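PDB 6N1B: carbohydrate-binding protein from Flavonifractor plautii, which is an N-acetylgalactosamine deacetylase that probably removes the acetyl group from the terminal sugar of the blood group A antigen. Local coordinates for residues E398-R401 against V402-D406. Sequence-based numbering, arbitrary orientation.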
loop_
_atom_site.group_PDB
_atom_site.type_symbol
_atom_site.label_atom_id
_atom_site.label_comp_id
_atom_site.label_asym_id
_atom_site.label_seq_id
_atom_site.Cartn_x
_atom_site.Cartn_y
_atom_site.Cartn_z
ATOM N N GLU A 398 20.380 9.627 -7.951
ATOM C CA GLU A 398 21.229 8.464 -7.866
ATOM C C GLU A 398 20.475 7.160 -8.143
ATOM O O GLU A 398 21.004 6.223 -8.772
ATOM C CB GLU A 398 21.925 8.388 -6.449
ATOM C CG GLU A 398 22.900 9.517 -6.249
ATOM C CD GLU A 398 24.130 9.466 -7.083
ATOM O OE1 GLU A 398 24.505 8.424 -7.664
ATOM O OE2 GLU A 398 24.846 10.536 -7.110
ATOM N N MET A 399 19.235 7.115 -7.695
ATOM C CA MET A 399 18.372 5.977 -7.988
ATOM C C MET A 399 18.248 5.784 -9.514
ATOM O O MET A 399 18.422 4.653 -10.038
ATOM C CB MET A 399 17.026 6.180 -7.391
ATOM C CG MET A 399 15.990 5.077 -7.743
ATOM S SD MET A 399 14.279 5.645 -7.436
ATOM C CE MET A 399 14.111 6.851 -8.687
ATOM N N MET A 400 17.906 6.867 -10.209
ATOM C CA MET A 400 17.745 6.818 -11.702
ATOM C C MET A 400 19.053 6.371 -12.380
ATOM O O MET A 400 18.997 5.577 -13.318
ATOM C CB MET A 400 17.332 8.166 -12.194
ATOM C CG MET A 400 15.920 8.586 -11.777
ATOM S SD MET A 400 14.585 7.576 -12.437
ATOM C CE MET A 400 14.546 8.190 -14.118
ATOM N N ARG A 401 20.175 6.818 -11.865
ATOM C CA ARG A 401 21.477 6.460 -12.466
ATOM C C ARG A 401 21.652 4.922 -12.381
ATOM O O ARG A 401 22.105 4.247 -13.366
ATOM C CB ARG A 401 22.643 7.171 -11.801
ATOM C CG ARG A 401 22.642 8.615 -12.106
ATOM C CD ARG A 401 23.737 9.377 -11.377
ATOM N NE ARG A 401 23.719 10.718 -11.867
ATOM C CZ ARG A 401 24.462 11.680 -11.421
ATOM N NH1 ARG A 401 25.359 11.500 -10.446
ATOM N NH2 ARG A 401 24.387 12.834 -11.966
ATOM N N VAL A 402 21.281 4.348 -11.242
ATOM C CA VAL A 402 21.407 2.901 -11.102
ATOM C C VAL A 402 20.392 2.209 -12.005
ATOM O O VAL A 402 20.736 1.243 -12.733
ATOM C CB VAL A 402 21.240 2.424 -9.671
ATOM C CG1 VAL A 402 21.181 0.936 -9.528
ATOM C CG2 VAL A 402 22.353 3.007 -8.793
ATOM N N LEU A 403 19.117 2.619 -11.995
ATOM C CA LEU A 403 18.134 1.960 -12.798
ATOM C C LEU A 403 18.434 1.945 -14.280
ATOM O O LEU A 403 18.143 0.955 -15.000
ATOM C CB LEU A 403 16.778 2.590 -12.549
ATOM C CG LEU A 403 16.162 2.465 -11.165
ATOM C CD1 LEU A 403 14.839 3.233 -11.091
ATOM C CD2 LEU A 403 15.949 1.008 -10.802
ATOM N N LEU A 404 18.976 3.077 -14.770
ATOM C CA LEU A 404 19.217 3.246 -16.163
ATOM C C LEU A 404 20.645 2.861 -16.556
ATOM O O LEU A 404 21.005 2.939 -17.754
ATOM C CB LEU A 404 19.035 4.733 -16.526
ATOM C CG LEU A 404 17.626 5.247 -16.429
ATOM C CD1 LEU A 404 17.564 6.755 -16.482
ATOM C CD2 LEU A 404 16.745 4.605 -17.499
ATOM N N ASP A 405 21.455 2.444 -15.620
ATOM C CA ASP A 405 22.892 2.201 -15.887
ATOM C C ASP A 405 23.529 3.367 -16.583
ATOM O O ASP A 405 24.236 3.210 -17.585
ATOM C CB ASP A 405 23.150 0.968 -16.722
ATOM C CG ASP A 405 24.052 0.105 -16.144
ATOM O OD1 ASP A 405 25.187 0.544 -15.946
ATOM O OD2 ASP A 405 23.520 -0.936 -15.782
ATOM N N ASP A 406 23.264 4.579 -16.074
ATOM C CA ASP A 406 23.732 5.844 -16.719
ATOM C C ASP A 406 24.289 6.701 -15.573
ATOM O O ASP A 406 23.564 7.412 -14.886
ATOM C CB ASP A 406 22.537 6.583 -17.330
ATOM C CG ASP A 406 22.921 7.868 -18.004
ATOM O OD1 ASP A 406 24.127 8.221 -17.954
ATOM O OD2 ASP A 406 22.035 8.512 -18.622
#
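Met-399 and Leu-403 meet one helical turn apart, CG to CD1 at 4.0 Å, their side chains slanting past each other. Both also touch Leu-303 of strand 300-306. The Met-400 and Leu-404 side chains run alongside each other in one direction, CE to CD1 at 4.1 Å. The bends of Met-400 at chi2 (-64°) and chi3 (-76°) turn its methyl toward this leucine. Tyr-409 touches both residues.

Backbone hydrogen bonds of the i to i+4 kind join Val-402 N to Glu-398 O, Leu-403 N to Met-399 O and Leu-404 N to Met-400 O. Asp-406 N donates a hydrogen bond to Arg-401 O at 3.0 Å, in the carbonyl plane and on a lone pair. Asp-405 N donates one to Val-402 O at 3.2 Å.

On the polar side, Arg-401 NH1 forms a salt bridge with Glu-398 OE2 at 3.5 Å. Arg-401 NE donates a hydrogen bond to Tyr-409 O. Asp-406 O makes a CA-H...O contact with Arg-401 CA at 3.3 Å and lies against CB and CG of Arg-401.

Asp-405 has positive phi (50°). With it, the Asp-406 N and Asp-405 N bonds make a Schellman motif, which closes helix 396-404, the helix that follows strand 385-395.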